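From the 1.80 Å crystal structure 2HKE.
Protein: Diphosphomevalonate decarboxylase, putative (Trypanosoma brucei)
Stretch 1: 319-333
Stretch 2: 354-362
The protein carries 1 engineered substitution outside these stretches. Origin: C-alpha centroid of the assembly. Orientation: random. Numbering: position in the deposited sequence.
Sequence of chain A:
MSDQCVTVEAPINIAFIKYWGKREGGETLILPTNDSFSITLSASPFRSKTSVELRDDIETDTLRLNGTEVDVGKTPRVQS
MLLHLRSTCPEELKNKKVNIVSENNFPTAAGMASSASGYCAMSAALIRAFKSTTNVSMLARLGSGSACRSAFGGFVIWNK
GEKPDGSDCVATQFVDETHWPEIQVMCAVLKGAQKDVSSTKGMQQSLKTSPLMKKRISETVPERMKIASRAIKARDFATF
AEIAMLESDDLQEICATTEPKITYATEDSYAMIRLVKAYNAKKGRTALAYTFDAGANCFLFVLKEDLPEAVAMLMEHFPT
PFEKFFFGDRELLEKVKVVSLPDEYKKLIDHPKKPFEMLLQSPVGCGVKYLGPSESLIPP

Stretch 1 (319-333) PTPFEKFFFGDRELL
Stretch 2 (354-362) KPFEMLLQS

How does stretch 2 approach its partner before any sheet forms? Pro355 lies beside Thr320, their CA atoms 4.3 Å apart, and the Pro319 O to Pro355 CA distance is 3.1 Å. Phe356 then turns its amide to the Thr320 side chain (chi1 m, -54°), and Phe356 N donates to Thr320 OG1 at 2.9 Å. Phe356 itself is extended, phi/psi -62/158, with chi1 m.

What does Lys324 do as the chain turns through Glu357 (-67/-35)? Lys324 ends a 3-10 segment, 322-324, and its side chain (m, m, t, chi4 91°) brings NZ to Glu357 O, a 2.7 Å hydrogen bond. A water accepts from Lys324 NZ at 3.1 Å and donates to Phe356 O at 2.7 Å, extending the anchor by one residue. Met358 (-170/163) places SD 3.8 Å from Phe326 CD1, oblique to that ring.

How are the strands paired? They run parallel, 7° between their directions, with Phe325, Phe326 and Phe327 opposite Leu359, Leu360 and Gln361 at CA separations of 4.8, 4.7 and 4.5 Å. Leu359 N donates to Lys324 O (2.9 Å), Phe326 N to Leu359 O (2.8 Å), and Gln361 N to Phe326 O (2.9 Å). Leu359 (t, p) shares a face with Phe325 and Phe327, all three phenylalanines being m; its CD2 sits over the Phe325 ring, 3.9 Å from Phe325 CZ. On the other face, Leu360 CD1 (t, p) comes 4.2 Å from Phe326 CB.

Why is Gln361 so heavily covered? Its CB lies over the Phe327 ring face, 3.5 Å from the centroid. Beyond the pairing, Gln361 O accepts from Gly328 N at 3.1 Å, while its side chain (171°, -82°, -31°) lets OE1 accept from Asp329 N at 3.0 Å. The partner chain there enters a helix, capped by Asp329 OD1 accepting from Leu332 N at 3.2 Å.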

# COMPACT_ATOMS: atom_id res chain seq x y z
N PRO A 319 -23.61 0.45 8.61
CA PRO A 319 -24.43 -0.19 7.59
C PRO A 319 -24.13 0.40 6.25
O PRO A 319 -24.29 1.62 6.04
CB PRO A 319 -25.87 0.12 8.04
CG PRO A 319 -25.72 0.54 9.46
CD PRO A 319 -24.43 1.16 9.60
N THR A 320 -23.68 -0.46 5.35
CA THR A 320 -23.19 -0.05 4.06
C THR A 320 -23.89 -0.88 2.96
O THR A 320 -23.88 -2.11 3.00
CB THR A 320 -21.68 -0.30 3.95
OG1 THR A 320 -21.01 0.35 5.05
CG2 THR A 320 -21.14 0.19 2.56
N PRO A 321 -24.45 -0.20 1.97
CA PRO A 321 -25.14 -0.96 0.91
C PRO A 321 -24.19 -1.85 0.10
O PRO A 321 -23.01 -1.49 -0.11
CB PRO A 321 -25.78 0.13 0.03
CG PRO A 321 -25.22 1.43 0.45
CD PRO A 321 -24.47 1.26 1.76
N PHE A 322 -24.68 -2.98 -0.41
CA PHE A 322 -23.81 -3.93 -1.13
C PHE A 322 -23.26 -3.36 -2.41
O PHE A 322 -22.19 -3.76 -2.89
CB PHE A 322 -24.49 -5.26 -1.40
CG PHE A 322 -24.72 -6.05 -0.18
CD1 PHE A 322 -23.67 -6.53 0.55
CD2 PHE A 322 -26.01 -6.33 0.27
CE1 PHE A 322 -23.87 -7.27 1.70
CE2 PHE A 322 -26.21 -7.07 1.41
CZ PHE A 322 -25.14 -7.54 2.13
N GLU A 323 -23.98 -2.39 -2.96
CA GLU A 323 -23.50 -1.65 -4.11
C GLU A 323 -22.11 -1.00 -3.87
O GLU A 323 -21.41 -0.68 -4.82
CB GLU A 323 -24.51 -0.58 -4.46
CG GLU A 323 -25.85 -1.13 -5.04
CD GLU A 323 -26.80 -1.81 -4.02
OE1 GLU A 323 -26.64 -1.69 -2.79
OE2 GLU A 323 -27.74 -2.50 -4.50
N LYS A 324 -21.76 -0.78 -2.61
CA LYS A 324 -20.49 -0.14 -2.24
C LYS A 324 -19.42 -1.17 -1.76
O LYS A 324 -18.35 -0.78 -1.28
CB LYS A 324 -20.70 0.90 -1.14
CG LYS A 324 -21.50 2.16 -1.55
CD LYS A 324 -20.73 3.01 -2.56
CE LYS A 324 -21.05 4.53 -2.48
NZ LYS A 324 -20.11 5.34 -1.54
N PHE A 325 -19.76 -2.44 -1.88
CA PHE A 325 -18.82 -3.55 -1.66
C PHE A 325 -18.09 -3.83 -2.96
O PHE A 325 -18.73 -3.99 -4.02
CB PHE A 325 -19.55 -4.81 -1.28
CG PHE A 325 -19.95 -4.93 0.13
CD1 PHE A 325 -20.51 -3.87 0.81
CD2 PHE A 325 -19.84 -6.13 0.78
CE1 PHE A 325 -20.94 -3.99 2.07
CE2 PHE A 325 -20.25 -6.26 2.08
CZ PHE A 325 -20.79 -5.18 2.72
N PHE A 326 -16.77 -3.95 -2.90
CA PHE A 326 -15.98 -4.31 -4.04
C PHE A 326 -15.14 -5.53 -3.66
O PHE A 326 -14.05 -5.39 -3.12
CB PHE A 326 -15.13 -3.12 -4.46
CG PHE A 326 -15.93 -2.01 -5.03
CD1 PHE A 326 -16.43 -1.03 -4.22
CD2 PHE A 326 -16.25 -1.99 -6.37
CE1 PHE A 326 -17.23 0.00 -4.77
CE2 PHE A 326 -17.06 -0.94 -6.91
CZ PHE A 326 -17.54 0.02 -6.12
N PHE A 327 -15.68 -6.71 -3.87
CA PHE A 327 -15.05 -7.94 -3.42
C PHE A 327 -14.38 -8.63 -4.61
O PHE A 327 -15.03 -8.89 -5.60
CB PHE A 327 -16.07 -8.89 -2.79
CG PHE A 327 -16.27 -8.69 -1.29
CD1 PHE A 327 -16.41 -7.43 -0.76
CD2 PHE A 327 -16.32 -9.78 -0.44
CE1 PHE A 327 -16.61 -7.27 0.60
CE2 PHE A 327 -16.55 -9.63 0.91
CZ PHE A 327 -16.69 -8.38 1.42
N GLY A 328 -13.10 -8.93 -4.51
CA GLY A 328 -12.42 -9.76 -5.51
C GLY A 328 -13.04 -11.16 -5.55
O GLY A 328 -13.06 -11.81 -6.60
N ASP A 329 -13.52 -11.64 -4.39
CA ASP A 329 -14.03 -13.01 -4.24
C ASP A 329 -15.58 -13.01 -4.15
O ASP A 329 -16.18 -12.78 -3.12
CB ASP A 329 -13.34 -13.60 -2.98
CG ASP A 329 -13.58 -15.06 -2.76
OD1 ASP A 329 -14.58 -15.65 -3.25
OD2 ASP A 329 -12.73 -15.66 -2.03
N ARG A 330 -16.27 -13.32 -5.26
CA ARG A 330 -17.72 -13.28 -5.35
C ARG A 330 -18.36 -14.29 -4.41
O ARG A 330 -19.42 -13.99 -3.83
CB ARG A 330 -18.18 -13.54 -6.79
N GLU A 331 -17.82 -15.46 -4.33
CA GLU A 331 -18.39 -16.49 -3.50
C GLU A 331 -18.36 -16.05 -2.03
O GLU A 331 -19.27 -16.35 -1.24
CB GLU A 331 -17.61 -17.78 -3.68
CG GLU A 331 -17.58 -18.31 -5.10
CD GLU A 331 -18.93 -18.34 -5.78
OE1 GLU A 331 -19.85 -19.03 -5.27
OE2 GLU A 331 -19.06 -17.66 -6.85
N LEU A 332 -17.30 -15.35 -1.65
CA LEU A 332 -17.16 -14.92 -0.30
C LEU A 332 -18.22 -13.84 0.01
O LEU A 332 -18.82 -13.79 1.08
CB LEU A 332 -15.73 -14.40 -0.12
CG LEU A 332 -15.28 -14.20 1.27
CD1 LEU A 332 -15.54 -15.44 2.20
CD2 LEU A 332 -13.76 -13.74 1.23
N LEU A 333 -18.44 -12.97 -0.95
CA LEU A 333 -19.49 -11.98 -0.83
C LEU A 333 -20.88 -12.62 -0.63
O LEU A 333 -21.72 -12.17 0.18
CB LEU A 333 -19.48 -11.07 -2.06
CG LEU A 333 -20.62 -10.04 -2.05
CD1 LEU A 333 -20.56 -9.13 -0.80
CD2 LEU A 333 -20.59 -9.24 -3.32
N LYS A 354 -23.25 4.96 10.22
CA LYS A 354 -23.09 5.54 8.90
C LYS A 354 -22.44 4.51 8.00
O LYS A 354 -21.77 3.60 8.48
CB LYS A 354 -22.25 6.81 8.94
CG LYS A 354 -20.79 6.53 9.39
CD LYS A 354 -20.01 7.77 9.64
CE LYS A 354 -20.33 8.41 10.97
NZ LYS A 354 -19.53 9.66 10.99
N PRO A 355 -22.63 4.63 6.69
CA PRO A 355 -21.97 3.68 5.80
C PRO A 355 -20.48 3.98 5.66
O PRO A 355 -20.04 5.13 5.80
CB PRO A 355 -22.65 3.94 4.45
CG PRO A 355 -23.12 5.34 4.54
CD PRO A 355 -23.46 5.61 5.97
N PHE A 356 -19.69 2.94 5.38
CA PHE A 356 -18.38 3.17 4.76
C PHE A 356 -18.58 3.82 3.40
O PHE A 356 -19.65 3.67 2.76
CB PHE A 356 -17.61 1.86 4.57
CG PHE A 356 -17.41 1.06 5.83
CD1 PHE A 356 -16.98 1.67 7.01
CD2 PHE A 356 -17.56 -0.33 5.81
CE1 PHE A 356 -16.78 0.93 8.17
CE2 PHE A 356 -17.37 -1.08 7.02
CZ PHE A 356 -16.95 -0.44 8.15
N GLU A 357 -17.55 4.50 2.92
CA GLU A 357 -17.58 5.01 1.56
C GLU A 357 -17.56 3.81 0.61
O GLU A 357 -18.18 3.82 -0.43
CB GLU A 357 -16.41 5.92 1.31
CG GLU A 357 -16.33 7.11 2.21
CD GLU A 357 -17.61 7.94 2.13
OE1 GLU A 357 -17.83 8.57 1.07
OE2 GLU A 357 -18.41 7.89 3.10
N MET A 358 -16.85 2.76 1.00
CA MET A 358 -16.83 1.51 0.26
C MET A 358 -16.13 0.50 1.12
O MET A 358 -15.46 0.87 2.07
CB MET A 358 -16.08 1.64 -1.07
CG MET A 358 -14.62 1.32 -1.02
SD MET A 358 -13.92 1.34 -2.70
CE MET A 358 -14.15 3.05 -2.83
N LEU A 359 -16.31 -0.75 0.78
CA LEU A 359 -15.63 -1.86 1.45
C LEU A 359 -15.00 -2.76 0.41
O LEU A 359 -15.72 -3.40 -0.37
CB LEU A 359 -16.59 -2.68 2.29
CG LEU A 359 -16.00 -3.85 3.06
CD1 LEU A 359 -14.98 -3.35 4.09
CD2 LEU A 359 -17.08 -4.66 3.74
N LEU A 360 -13.67 -2.79 0.41
CA LEU A 360 -12.88 -3.53 -0.57
C LEU A 360 -12.50 -4.84 0.06
O LEU A 360 -12.23 -4.85 1.23
CB LEU A 360 -11.60 -2.76 -0.87
CG LEU A 360 -10.58 -3.32 -1.83
CD1 LEU A 360 -11.20 -3.67 -3.24
CD2 LEU A 360 -9.43 -2.35 -1.96
N GLN A 361 -12.54 -5.94 -0.69
CA GLN A 361 -11.94 -7.19 -0.22
C GLN A 361 -10.96 -7.69 -1.25
O GLN A 361 -11.21 -7.61 -2.43
CB GLN A 361 -13.01 -8.23 0.14
CG GLN A 361 -12.50 -9.66 0.44
CD GLN A 361 -12.25 -10.48 -0.80
OE1 GLN A 361 -12.92 -10.30 -1.80
NE2 GLN A 361 -11.28 -11.42 -0.73
N SER A 362 -9.83 -8.20 -0.76
CA SER A 362 -8.81 -8.80 -1.62
C SER A 362 -8.17 -9.99 -0.94
O SER A 362 -7.99 -10.01 0.27
CB SER A 362 -7.75 -7.74 -1.98
OG SER A 362 -6.59 -8.28 -2.58
O HOH W 1 -21.38 5.16 1.26
O HOH W 2 -10.40 -14.28 -1.67